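Local coordinates for UDP-glucose:anthocyanidin 3-O-glucosyltransferase (Clitoria ternatea, PDB 4REL), which is a plant glycosyltransferase of the GT-B clan, built from two Rossmann-like domains, each organised around a parallel beta-sheet flanked by helices, at residues D114-S119 / N197-V202; Q280-V285 / L305-K310; L24-A29 / C241-L246; W379-I384 / D413-V418. All coordinates share one frame; numbering follows the deposited sequence.

Contact 1: D114-S119 / N197-V202. With KMP (3,5,7-trihydroxy-2-(4-hydroxyphenyl)-4H-chromen-4-one), chain B.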
loop_
_atom_site.group_PDB
_atom_site.type_symbol
_atom_site.label_atom_id
_atom_site.label_comp_id
_atom_site.label_asym_id
_atom_site.label_seq_id
_atom_site.Cartn_x
_atom_site.Cartn_y
_atom_site.Cartn_z
ATOM N N ASP A 114 11.023 -6.575 -2.173
ATOM C CA ASP A 114 9.847 -6.403 -1.333
ATOM C C ASP A 114 10.053 -7.319 -0.129
ATOM O O ASP A 114 10.480 -8.452 -0.291
ATOM C CB ASP A 114 8.597 -6.814 -2.117
ATOM C CG ASP A 114 7.312 -6.516 -1.364
ATOM O OD1 ASP A 114 6.549 -5.623 -1.802
ATOM O OD2 ASP A 114 7.064 -7.166 -0.328
ATOM N N ALA A 115 9.797 -6.817 1.077
ATOM C CA ALA A 115 10.043 -7.586 2.300
ATOM C C ALA A 115 9.354 -8.950 2.324
ATOM O O ALA A 115 9.820 -9.866 3.002
ATOM C CB ALA A 115 9.631 -6.767 3.543
ATOM N N PHE A 116 8.227 -9.080 1.628
ATOM C CA PHE A 116 7.489 -10.348 1.649
ATOM C C PHE A 116 8.226 -11.459 0.898
ATOM O O PHE A 116 7.950 -12.642 1.118
ATOM C CB PHE A 116 6.081 -10.207 1.058
ATOM C CG PHE A 116 5.117 -9.433 1.920
ATOM C CD1 PHE A 116 5.477 -9.003 3.195
ATOM C CD2 PHE A 116 3.845 -9.131 1.446
ATOM C CE1 PHE A 116 4.583 -8.284 3.989
ATOM C CE2 PHE A 116 2.937 -8.410 2.240
ATOM C CZ PHE A 116 3.317 -7.985 3.507
ATOM N N VAL A 117 9.127 -11.090 -0.010
ATOM C CA VAL A 117 9.882 -12.103 -0.750
ATOM C C VAL A 117 11.093 -12.493 0.086
ATOM O O VAL A 117 12.239 -12.178 -0.235
ATOM C CB VAL A 117 10.293 -11.614 -2.154
ATOM C CG1 VAL A 117 10.892 -12.771 -2.971
ATOM C CG2 VAL A 117 9.076 -11.056 -2.877
ATOM N N THR A 118 10.831 -13.184 1.186
ATOM C CA THR A 118 11.895 -13.457 2.145
ATOM C C THR A 118 12.947 -14.416 1.597
ATOM O O THR A 118 14.087 -14.406 2.057
ATOM C CB THR A 118 11.341 -13.997 3.466
ATOM O OG1 THR A 118 10.664 -15.232 3.210
ATOM C CG2 THR A 118 10.355 -12.989 4.080
ATOM N N SER A 119 12.577 -15.235 0.615
ATOM C CA SER A 119 13.560 -16.123 -0.022
ATOM C C SER A 119 14.699 -15.340 -0.685
ATOM O O SER A 119 15.788 -15.877 -0.893
ATOM C CB SER A 119 12.895 -17.044 -1.049
ATOM O OG SER A 119 12.107 -18.026 -0.396
ATOM N N ASN A 197 4.973 -13.938 9.208
ATOM C CA ASN A 197 5.343 -14.125 10.604
ATOM C C ASN A 197 6.838 -14.299 10.839
ATOM O O ASN A 197 7.291 -14.235 11.971
ATOM C CB ASN A 197 4.588 -15.304 11.202
ATOM C CG ASN A 197 3.124 -15.006 11.387
ATOM O OD1 ASN A 197 2.288 -15.912 11.401
ATOM N ND2 ASN A 197 2.799 -13.724 11.510
ATOM N N SER A 198 7.600 -14.521 9.773
ATOM C CA SER A 198 9.050 -14.650 9.892
ATOM C C SER A 198 9.750 -13.299 9.790
ATOM O O SER A 198 10.972 -13.221 9.923
ATOM C CB SER A 198 9.611 -15.577 8.807
ATOM O OG SER A 198 9.656 -14.938 7.537
ATOM N N LEU A 199 8.990 -12.234 9.551
ATOM C CA LEU A 199 9.612 -10.927 9.291
ATOM C C LEU A 199 10.433 -10.379 10.469
ATOM O O LEU A 199 11.400 -9.651 10.266
ATOM C CB LEU A 199 8.565 -9.907 8.850
ATOM C CG LEU A 199 8.066 -10.052 7.413
ATOM C CD1 LEU A 199 6.831 -9.183 7.233
ATOM C CD2 LEU A 199 9.167 -9.665 6.408
ATOM N N GLY A 200 10.045 -10.728 11.691
ATOM C CA GLY A 200 10.783 -10.297 12.866
ATOM C C GLY A 200 12.210 -10.813 12.865
ATOM O O GLY A 200 13.133 -10.138 13.335
ATOM N N VAL A 201 12.404 -12.008 12.319
ATOM C CA VAL A 201 13.731 -12.592 12.250
ATOM C C VAL A 201 14.426 -12.190 10.946
ATOM O O VAL A 201 15.648 -12.004 10.904
ATOM C CB VAL A 201 13.653 -14.126 12.347
ATOM C CG1 VAL A 201 15.008 -14.752 12.060
ATOM C CG2 VAL A 201 13.186 -14.533 13.728
ATOM N N VAL A 202 13.639 -12.047 9.888
ATOM C CA VAL A 202 14.182 -11.716 8.566
ATOM C C VAL A 202 14.692 -10.271 8.468
ATOM O O VAL A 202 15.822 -10.031 8.037
ATOM C CB VAL A 202 13.146 -11.998 7.449
ATOM C CG1 VAL A 202 13.568 -11.335 6.119
ATOM C CG2 VAL A 202 12.963 -13.500 7.257
HETATM C C1 KMP B . -0.724 -8.091 6.416
HETATM C C2 KMP B . -0.317 -7.175 5.462
HETATM C C3 KMP B . -0.617 -7.446 4.039
HETATM C C4 KMP B . -1.345 -8.679 3.677
HETATM C C5 KMP B . -1.708 -9.539 4.706
HETATM C C6 KMP B . -1.405 -9.248 6.039
HETATM C C9 KMP B . -0.207 -6.500 2.975
HETATM C C10 KMP B . -0.547 -6.851 1.577
HETATM C C11 KMP B . -1.284 -8.131 1.316
HETATM C C14 KMP B . -1.670 -8.562 -0.064
HETATM C C15 KMP B . -1.146 -7.958 -1.206
HETATM C C16 KMP B . -1.530 -8.384 -2.468
HETATM C C17 KMP B . -2.445 -9.415 -2.601
HETATM C C18 KMP B . -2.971 -10.026 -1.470
HETATM C C19 KMP B . -2.581 -9.601 -0.207
HETATM O O12 KMP B . -1.640 -8.959 2.363
HETATM O O13 KMP B . 0.406 -5.445 3.261
HETATM O O24 KMP B . -2.822 -9.827 -3.845
HETATM O O27 KMP B . -0.184 -5.986 0.590
HETATM O O29 KMP B . -1.786 -10.129 7.005
HETATM O O30 KMP B . 0.350 -6.039 5.808
HETATM O O HOH W 1 10.352 -16.507 5.602
#
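L199 spreads its two methyls over the loop that follows strand 110-114: CD1 lies 4.0 Å from CE1 at the edge of the F116 ring, and CD2 sits 3.5 Å from A115 O. Beside it, T118 CG2 points across to the other segment, 4.1 Å from V202 CG2 and 4.0 Å from S198 OG. The polar branch of T118 is linked differently: one water lies 2.7 Å from T118 OG1 and donates to S198 OG, which is also hydrogen-bonded to T195 O.

The F116 ring meets both its neighbours here at its edge: L199 CD1 at CE1, and C9 of KMP in the ring plane, 3.8 Å from F116 CE2. What positions F116 is an Asx turn. D114 OD2 accepts from F116 N through its anti lone pair, 3.0 Å away and nearly straight at 165°, within a type I turn from D114 to V117. The other carboxylate oxygen, D114 OD1, holds H17 ND1, and H17 NE2 in turn bonds KMP. The direct contacts are thus van der Waals, mostly apolar, and the polar link between the segments runs through one water, while D114 ties both the phenylalanine backbone and the ligand-binding histidine into one small network at the pocket wall.

Contact 2: Q280-V285 / L305-K310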
loop_
_atom_site.group_PDB
_atom_site.type_symbol
_atom_site.label_atom_id
_atom_site.label_comp_id
_atom_site.label_asym_id
_atom_site.label_seq_id
_atom_site.Cartn_x
_atom_site.Cartn_y
_atom_site.Cartn_z
ATOM N N GLN A 280 -24.072 -7.398 0.677
ATOM C CA GLN A 280 -24.948 -6.604 1.529
ATOM C C GLN A 280 -24.323 -5.253 1.900
ATOM O O GLN A 280 -25.034 -4.276 2.120
ATOM C CB GLN A 280 -25.366 -7.386 2.787
ATOM C CG GLN A 280 -24.219 -7.823 3.700
ATOM C CD GLN A 280 -23.692 -9.214 3.377
ATOM O OE1 GLN A 280 -23.670 -9.638 2.218
ATOM N NE2 GLN A 280 -23.262 -9.932 4.410
ATOM N N GLU A 281 -22.997 -5.189 1.956
ATOM C CA GLU A 281 -22.338 -3.910 2.218
ATOM C C GLU A 281 -22.303 -3.021 0.985
ATOM O O GLU A 281 -22.356 -1.792 1.100
ATOM C CB GLU A 281 -20.933 -4.113 2.794
ATOM C CG GLU A 281 -20.969 -4.427 4.263
ATOM C CD GLU A 281 -19.607 -4.551 4.872
ATOM O OE1 GLU A 281 -19.216 -5.687 5.200
ATOM O OE2 GLU A 281 -18.929 -3.515 5.044
ATOM N N VAL A 282 -22.215 -3.633 -0.193
ATOM C CA VAL A 282 -22.320 -2.865 -1.432
ATOM C C VAL A 282 -23.698 -2.206 -1.485
ATOM O O VAL A 282 -23.817 -1.017 -1.787
ATOM C CB VAL A 282 -22.114 -3.739 -2.678
ATOM C CG1 VAL A 282 -22.277 -2.903 -3.939
ATOM C CG2 VAL A 282 -20.741 -4.388 -2.641
ATOM N N VAL A 283 -24.735 -2.977 -1.180
ATOM C CA VAL A 283 -26.088 -2.436 -1.125
ATOM C C VAL A 283 -26.188 -1.311 -0.094
ATOM O O VAL A 283 -26.774 -0.268 -0.366
ATOM C CB VAL A 283 -27.133 -3.518 -0.785
ATOM C CG1 VAL A 283 -28.492 -2.876 -0.514
ATOM C CG2 VAL A 283 -27.229 -4.534 -1.913
ATOM N N ALA A 284 -25.612 -1.532 1.086
ATOM C CA ALA A 284 -25.625 -0.527 2.146
ATOM C C ALA A 284 -24.946 0.770 1.716
ATOM O O ALA A 284 -25.433 1.863 2.022
ATOM C CB ALA A 284 -24.964 -1.066 3.414
ATOM N N VAL A 285 -23.818 0.644 1.025
ATOM C CA VAL A 285 -23.110 1.819 0.519
ATOM C C VAL A 285 -24.004 2.598 -0.443
ATOM O O VAL A 285 -24.152 3.819 -0.313
ATOM C CB VAL A 285 -21.784 1.428 -0.154
ATOM C CG1 VAL A 285 -21.218 2.592 -0.974
ATOM C CG2 VAL A 285 -20.778 0.968 0.911
ATOM N N LEU A 305 -22.273 -4.068 -10.576
ATOM C CA LEU A 305 -23.412 -3.229 -10.951
ATOM C C LEU A 305 -24.742 -3.949 -10.744
ATOM O O LEU A 305 -25.739 -3.327 -10.375
ATOM C CB LEU A 305 -23.296 -2.735 -12.397
ATOM C CG LEU A 305 -22.131 -1.790 -12.675
ATOM C CD1 LEU A 305 -22.091 -1.429 -14.151
ATOM C CD2 LEU A 305 -22.296 -0.538 -11.832
ATOM N N SER A 306 -24.746 -5.264 -10.958
ATOM C CA SER A 306 -25.984 -6.044 -10.913
ATOM C C SER A 306 -26.560 -6.192 -9.505
ATOM O O SER A 306 -27.724 -6.560 -9.342
ATOM C CB SER A 306 -25.782 -7.434 -11.539
ATOM O OG SER A 306 -24.735 -8.146 -10.894
ATOM N N ILE A 307 -25.762 -5.909 -8.482
ATOM C CA ILE A 307 -26.278 -6.060 -7.121
ATOM C C ILE A 307 -26.670 -4.730 -6.474
ATOM O O ILE A 307 -27.252 -4.716 -5.389
ATOM C CB ILE A 307 -25.316 -6.842 -6.213
ATOM C CG1 ILE A 307 -24.045 -6.041 -5.967
ATOM C CG2 ILE A 307 -25.006 -8.219 -6.811
ATOM C CD1 ILE A 307 -23.192 -6.595 -4.846
ATOM N N LEU A 308 -26.361 -3.617 -7.138
ATOM C CA LEU A 308 -26.841 -2.311 -6.687
ATOM C C LEU A 308 -28.360 -2.320 -6.691
ATOM O O LEU A 308 -28.961 -2.996 -7.529
ATOM C CB LEU A 308 -26.341 -1.219 -7.631
ATOM C CG LEU A 308 -24.837 -0.981 -7.656
ATOM C CD1 LEU A 308 -24.496 0.080 -8.701
ATOM C CD2 LEU A 308 -24.345 -0.549 -6.284
ATOM N N PRO A 309 -28.989 -1.583 -5.755
ATOM C CA PRO A 309 -30.449 -1.474 -5.698
ATOM C C PRO A 309 -31.008 -1.081 -7.062
ATOM O O PRO A 309 -30.387 -0.278 -7.765
ATOM C CB PRO A 309 -30.673 -0.340 -4.688
ATOM C CG PRO A 309 -29.488 -0.421 -3.782
ATOM C CD PRO A 309 -28.338 -0.805 -4.684
ATOM N N LYS A 310 -32.140 -1.663 -7.450
ATOM C CA LYS A 310 -32.763 -1.301 -8.716
ATOM C C LYS A 310 -33.053 0.203 -8.761
ATOM O O LYS A 310 -33.635 0.759 -7.830
ATOM C CB LYS A 310 -34.059 -2.089 -8.933
ATOM C CG LYS A 310 -34.732 -1.756 -10.253
ATOM C CD LYS A 310 -35.991 -2.572 -10.498
ATOM C CE LYS A 310 -36.517 -2.311 -11.903
ATOM N NZ LYS A 310 -37.833 -2.954 -12.149
#
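V282 and V283, on helix 279-292, meet I307, L308 and P309 in an apolar contact at the periphery of the Rossmann-like domain that holds the six-stranded sheet; the loop 305-310 follows strand 296-299 and turns back against the first turns of that helix. I307 and V282 form the closest side-chain pair. I307 CG1 sits between the backbone N and the carbonyl carbon (chi1 67°), and from there CD1 comes across V282, 3.7 Å from V282 CB and 3.9 Å from V282 CG1, the two side chains crossing at about a right angle. L308 starts out pointing away from the helix, yet its tip returns, with CD2 3.9 Å from V282 CG1.

V283 splits its methyls: CG2 packs on I307 O, 3.5 Å away, and CG1 lies 4.2 Å from P309 CG. V282 and L308 both touch W298 of strand 296-299, and L308 and P309 both touch A286, further along the helix. E281, on another face of the helix, makes a salt bridge to R362. The contacts between the segments themselves are van der Waals, largely between aliphatic groups, consistent with apolar burial rather than directed bonds joining loop and helix.

Contact 3: L24-A29 / C241-L246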
loop_
_atom_site.group_PDB
_atom_site.type_symbol
_atom_site.label_atom_id
_atom_site.label_comp_id
_atom_site.label_asym_id
_atom_site.label_seq_id
_atom_site.Cartn_x
_atom_site.Cartn_y
_atom_site.Cartn_z
ATOM N N LEU A 24 10.423 3.406 -6.962
ATOM C CA LEU A 24 11.723 3.552 -6.305
ATOM C C LEU A 24 12.879 3.244 -7.256
ATOM O O LEU A 24 13.866 3.988 -7.323
ATOM C CB LEU A 24 11.802 2.653 -5.071
ATOM C CG LEU A 24 13.167 2.628 -4.366
ATOM C CD1 LEU A 24 13.503 3.986 -3.766
ATOM C CD2 LEU A 24 13.177 1.551 -3.278
ATOM N N VAL A 25 12.762 2.152 -8.002
ATOM C CA VAL A 25 13.819 1.775 -8.949
ATOM C C VAL A 25 14.011 2.838 -10.036
ATOM O O VAL A 25 15.144 3.137 -10.434
ATOM C CB VAL A 25 13.530 0.385 -9.575
ATOM C CG1 VAL A 25 14.491 0.093 -10.729
ATOM C CG2 VAL A 25 13.640 -0.703 -8.506
ATOM N N LEU A 26 12.910 3.424 -10.509
ATOM C CA LEU A 26 13.014 4.515 -11.482
ATOM C C LEU A 26 13.829 5.679 -10.914
ATOM O O LEU A 26 14.662 6.257 -11.616
ATOM C CB LEU A 26 11.627 5.001 -11.924
ATOM C CG LEU A 26 10.869 4.076 -12.877
ATOM C CD1 LEU A 26 9.418 4.493 -13.024
ATOM C CD2 LEU A 26 11.533 4.045 -14.252
ATOM N N LYS A 27 13.595 6.019 -9.651
ATOM C CA LYS A 27 14.328 7.122 -9.016
ATOM C C LYS A 27 15.807 6.783 -8.895
ATOM O O LYS A 27 16.669 7.618 -9.166
ATOM C CB LYS A 27 13.767 7.431 -7.624
ATOM C CG LYS A 27 12.358 8.033 -7.625
ATOM C CD LYS A 27 11.787 8.097 -6.203
ATOM C CE LYS A 27 10.299 8.426 -6.228
ATOM N NZ LYS A 27 9.744 8.478 -4.842
ATOM N N LEU A 28 16.090 5.560 -8.459
ATOM C CA LEU A 28 17.477 5.110 -8.304
ATOM C C LEU A 28 18.187 5.034 -9.656
ATOM O O LEU A 28 19.361 5.389 -9.769
ATOM C CB LEU A 28 17.527 3.738 -7.623
ATOM C CG LEU A 28 17.036 3.720 -6.171
ATOM C CD1 LEU A 28 16.928 2.279 -5.663
ATOM C CD2 LEU A 28 17.957 4.539 -5.272
ATOM N N ALA A 29 17.484 4.545 -10.675
ATOM C CA ALA A 29 18.079 4.415 -12.002
ATOM C C ALA A 29 18.378 5.781 -12.618
ATOM O O ALA A 29 19.355 5.945 -13.354
ATOM C CB ALA A 29 17.178 3.607 -12.912
ATOM N N CYS A 241 7.435 9.443 -9.245
ATOM C CA CYS A 241 8.327 10.187 -10.119
ATOM C C CYS A 241 7.637 10.267 -11.481
ATOM O O CYS A 241 6.836 9.397 -11.818
ATOM C CB CYS A 241 9.688 9.497 -10.231
ATOM S SG CYS A 241 9.631 7.897 -11.039
ATOM N N PRO A 242 7.936 11.313 -12.266
ATOM C CA PRO A 242 7.223 11.515 -13.535
ATOM C C PRO A 242 7.228 10.300 -14.470
ATOM O O PRO A 242 6.242 10.100 -15.186
ATOM C CB PRO A 242 7.960 12.704 -14.177
ATOM C CG PRO A 242 9.221 12.885 -13.374
ATOM C CD PRO A 242 8.900 12.392 -12.002
ATOM N N GLN A 243 8.295 9.499 -14.452
ATOM C CA GLN A 243 8.391 8.351 -15.357
ATOM C C GLN A 243 7.455 7.205 -14.963
ATOM O O GLN A 243 7.177 6.314 -15.769
ATOM C CB GLN A 243 9.837 7.855 -15.477
ATOM C CG GLN A 243 10.069 6.893 -16.645
ATOM C CD GLN A 243 11.483 6.954 -17.202
ATOM O OE1 GLN A 243 12.445 7.177 -16.467
ATOM N NE2 GLN A 243 11.614 6.759 -18.511
ATOM N N LEU A 244 6.965 7.223 -13.727
ATOM C CA LEU A 244 6.025 6.189 -13.298
ATOM C C LEU A 244 4.671 6.401 -13.972
ATOM O O LEU A 244 3.987 5.448 -14.345
ATOM C CB LEU A 244 5.851 6.203 -11.778
ATOM C CG LEU A 244 4.996 5.075 -11.189
ATOM C CD1 LEU A 244 5.659 3.723 -11.393
ATOM C CD2 LEU A 244 4.731 5.325 -9.710
ATOM N N LEU A 245 4.299 7.666 -14.131
ATOM C CA LEU A 245 2.972 8.020 -14.614
ATOM C C LEU A 245 2.766 7.718 -16.096
ATOM O O LEU A 245 3.632 7.990 -16.932
ATOM C CB LEU A 245 2.672 9.492 -14.318
ATOM C CG LEU A 245 2.637 9.842 -12.826
ATOM C CD1 LEU A 245 3.914 10.532 -12.404
ATOM C CD2 LEU A 245 1.437 10.704 -12.479
ATOM N N LEU A 246 1.608 7.142 -16.404
ATOM C CA LEU A 246 1.188 6.941 -17.781
ATOM C C LEU A 246 -0.048 7.795 -18.040
ATOM O O LEU A 246 -1.125 7.490 -17.522
ATOM C CB LEU A 246 0.880 5.463 -18.040
ATOM C CG LEU A 246 2.057 4.496 -17.855
ATOM C CD1 LEU A 246 1.626 3.039 -17.992
ATOM C CD2 LEU A 246 3.188 4.815 -18.830
#
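L26 reaches out from helix 18-31 and overlaps three residues of the turn at 241-246. C241 SG packs 3.6 Å from L26 CB, and the two leucine methyls divide the rest: CD1 ends 3.7 Å from L244 N, and CD2 approaches the amide end of Q243, 3.9 Å from OE1. The Q243 chain, with CG anti to its own backbone N (chi1 -166°), lies across L26 at about a right angle, its CG and CD also near CD2. L244 adds its CB, 4.1 Å from L26 CD1.

L244 N bonds C241 O at 2.9 Å, closing a turn from which C241 and L244 both reach L26. Next to it, K27 runs its extended aliphatic part past C241, with CG 4.0 Å from C241 CB, before its NZ reaches L239 O. The backbone N of C241 is hydrogen-bonded to N23 OD1, on the same helix, and L244 O to R53 NH2.

Around this surface patch the helix also packs on the sheet and on the C-terminal helix: L26, V25 and A29 touch I59 of the sheet-edge strand 59-64, V25, L28 and A29 also touch F37 of strand 36-42, and K27 and L28 meet F436 of helix 431-445.

Contact 4: W379-I384 / D413-V418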
loop_
_atom_site.group_PDB
_atom_site.type_symbol
_atom_site.label_atom_id
_atom_site.label_comp_id
_atom_site.label_asym_id
_atom_site.label_seq_id
_atom_site.Cartn_x
_atom_site.Cartn_y
_atom_site.Cartn_z
ATOM N N TRP A 379 -3.434 10.110 13.735
ATOM C CA TRP A 379 -3.512 11.310 12.896
ATOM C C TRP A 379 -4.792 12.102 13.129
ATOM O O TRP A 379 -4.810 13.326 12.951
ATOM C CB TRP A 379 -3.457 10.933 11.420
ATOM C CG TRP A 379 -2.219 10.211 11.002
ATOM C CD1 TRP A 379 -0.995 10.237 11.612
ATOM C CD2 TRP A 379 -2.087 9.338 9.877
ATOM N NE1 TRP A 379 -0.108 9.445 10.918
ATOM C CE2 TRP A 379 -0.758 8.875 9.855
ATOM C CE3 TRP A 379 -2.966 8.912 8.876
ATOM C CZ2 TRP A 379 -0.289 8.001 8.875
ATOM C CZ3 TRP A 379 -2.505 8.045 7.911
ATOM C CH2 TRP A 379 -1.177 7.594 7.917
ATOM N N GLU A 380 -5.856 11.396 13.518
ATOM C CA GLU A 380 -7.200 11.968 13.634
ATOM C C GLU A 380 -7.647 12.711 12.366
ATOM O O GLU A 380 -8.123 13.850 12.437
ATOM C CB GLU A 380 -7.314 12.862 14.877
ATOM C CG GLU A 380 -6.982 12.109 16.167
ATOM C CD GLU A 380 -7.213 12.922 17.423
ATOM O OE1 GLU A 380 -6.221 13.251 18.098
ATOM O OE2 GLU A 380 -8.379 13.221 17.737
ATOM N N VAL A 381 -7.525 12.042 11.219
ATOM C CA VAL A 381 -7.897 12.636 9.932
ATOM C C VAL A 381 -9.037 11.849 9.311
ATOM O O VAL A 381 -9.270 11.905 8.107
ATOM C CB VAL A 381 -6.715 12.717 8.937
ATOM C CG1 VAL A 381 -5.675 13.728 9.410
ATOM C CG2 VAL A 381 -6.066 11.342 8.692
ATOM N N GLY A 382 -9.756 11.118 10.149
ATOM C CA GLY A 382 -10.875 10.337 9.660
ATOM C C GLY A 382 -11.528 9.519 10.748
ATOM O O GLY A 382 -11.147 9.619 11.921
ATOM N N VAL A 383 -12.515 8.718 10.354
ATOM C CA VAL A 383 -13.222 7.833 11.285
ATOM C C VAL A 383 -13.331 6.442 10.683
ATOM O O VAL A 383 -13.356 6.272 9.459
ATOM C CB VAL A 383 -14.642 8.344 11.646
ATOM C CG1 VAL A 383 -14.565 9.643 12.444
ATOM C CG2 VAL A 383 -15.486 8.531 10.401
ATOM N N ILE A 384 -13.361 5.439 11.546
ATOM C CA ILE A 384 -13.747 4.114 11.099
ATOM C C ILE A 384 -15.267 4.154 11.047
ATOM O O ILE A 384 -15.901 4.683 11.968
ATOM C CB ILE A 384 -13.258 3.035 12.075
ATOM C CG1 ILE A 384 -11.723 3.000 12.069
ATOM C CG2 ILE A 384 -13.879 1.681 11.719
ATOM C CD1 ILE A 384 -11.099 2.146 13.190
ATOM N N ASP A 413 -9.762 19.954 9.891
ATOM C CA ASP A 413 -8.602 20.805 10.157
ATOM C C ASP A 413 -7.331 19.974 10.207
ATOM O O ASP A 413 -6.278 20.382 9.687
ATOM C CB ASP A 413 -8.771 21.566 11.479
ATOM C CG ASP A 413 -9.764 22.714 11.382
ATOM O OD1 ASP A 413 -10.132 23.107 10.252
ATOM O OD2 ASP A 413 -10.170 23.229 12.447
ATOM N N ASN A 414 -7.425 18.807 10.837
ATOM C CA ASN A 414 -6.278 17.916 10.945
ATOM C C ASN A 414 -5.814 17.429 9.582
ATOM O O ASN A 414 -4.621 17.286 9.344
ATOM C CB ASN A 414 -6.585 16.718 11.852
ATOM C CG ASN A 414 -6.685 17.108 13.310
ATOM O OD1 ASN A 414 -6.195 18.166 13.712
ATOM N ND2 ASN A 414 -7.301 16.249 14.116
ATOM N N ALA A 415 -6.755 17.176 8.683
ATOM C CA ALA A 415 -6.387 16.720 7.346
ATOM C C ALA A 415 -5.536 17.775 6.643
ATOM O O ALA A 415 -4.571 17.444 5.944
ATOM C CB ALA A 415 -7.639 16.389 6.517
ATOM N N LEU A 416 -5.881 19.045 6.834
ATOM C CA LEU A 416 -5.110 20.116 6.215
ATOM C C LEU A 416 -3.731 20.224 6.863
ATOM O O LEU A 416 -2.740 20.456 6.175
ATOM C CB LEU A 416 -5.849 21.463 6.280
ATOM C CG LEU A 416 -4.983 22.646 5.805
ATOM C CD1 LEU A 416 -4.560 22.465 4.345
ATOM C CD2 LEU A 416 -5.672 24.000 6.007
ATOM N N LYS A 417 -3.662 20.055 8.181
ATOM C CA LYS A 417 -2.362 20.095 8.858
ATOM C C LYS A 417 -1.450 18.972 8.398
ATOM O O LYS A 417 -0.242 19.164 8.242
ATOM C CB LYS A 417 -2.523 20.027 10.372
ATOM C CG LYS A 417 -3.299 21.190 10.956
ATOM C CD LYS A 417 -3.317 21.116 12.480
ATOM C CE LYS A 417 -4.228 22.179 13.072
ATOM N NZ LYS A 417 -4.347 22.040 14.550
ATOM N N VAL A 418 -2.022 17.792 8.204
ATOM C CA VAL A 418 -1.228 16.655 7.777
ATOM C C VAL A 418 -0.738 16.863 6.341
ATOM O O VAL A 418 0.399 16.515 6.007
ATOM C CB VAL A 418 -2.012 15.337 7.933
ATOM C CG1 VAL A 418 -1.339 14.215 7.161
ATOM C CG2 VAL A 418 -2.137 14.985 9.413
#
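V381 and A415 bring their backbones to 5.1 Å between CA atoms, where the chain leaves helix 368-378, turns at E380 with positive phi, and enters strand 382-384. This strand is the outermost one of the six-stranded parallel sheet in the Rossmann-like C-terminal half of the GT-B fold, and the partner segment lies on helix 409-425, which packs against the turn leading into it.

One polar bond crosses the contact. N414 ND2 donates to E380 O at 3.0 Å with an N-H...O angle of 161°. The acceptor lies practically in the amide plane of the asparagine, whereas the donor sits tilted out of the carbonyl plane, with a C=O...N angle of 131°. N414 has its CG anti to the carbonyl carbon (chi1 -71°), and the amide that CG carries is the group that meets E380. Separately, N414 CB rests 3.3 Å from E380 O. E380 CB is 3.5 Å from N414 ND2, but the carboxylate of E380 leads off to K410, earlier on the same helix, in a salt bridge through OE2. The turn is therefore tied to this helix at two points, by a backbone oxygen and by a carboxylate.

W379 contributes its backbone O, 4.0 Å from N414 CB, while its indole NE1 bonds L217 O. V381 forms the apolar side: its CG1 is wedged against the helix backbone, 3.7 Å from A415 N, and the same V381 CG1 lies 3.8 Å from V418 CG2, three residues further along the helix.

The four contacts are spread over the two halves of the GT-B fold. Contact 1 lies in the N-terminal half; contact 3 packs a helix of that half against the loop that leaves its last strand. Contact 1 is nested in the loop that contact 3 closes, and their nearest atoms are about 8 Å apart. Contacts 2 and 4 lie in the C-terminal half, with nearest atoms about 10 Å apart and centres 29 Å apart. Contact 1 and contact 2 sit on opposite sides of the chain's centre, their centres 39 Å apart. KMP is touched directly by contact 1 alone among the four, through F116; the side chain of W379, in contact 4, is about 14 Å from KMP. The pocket itself draws residues from both halves, among them H17 and D367.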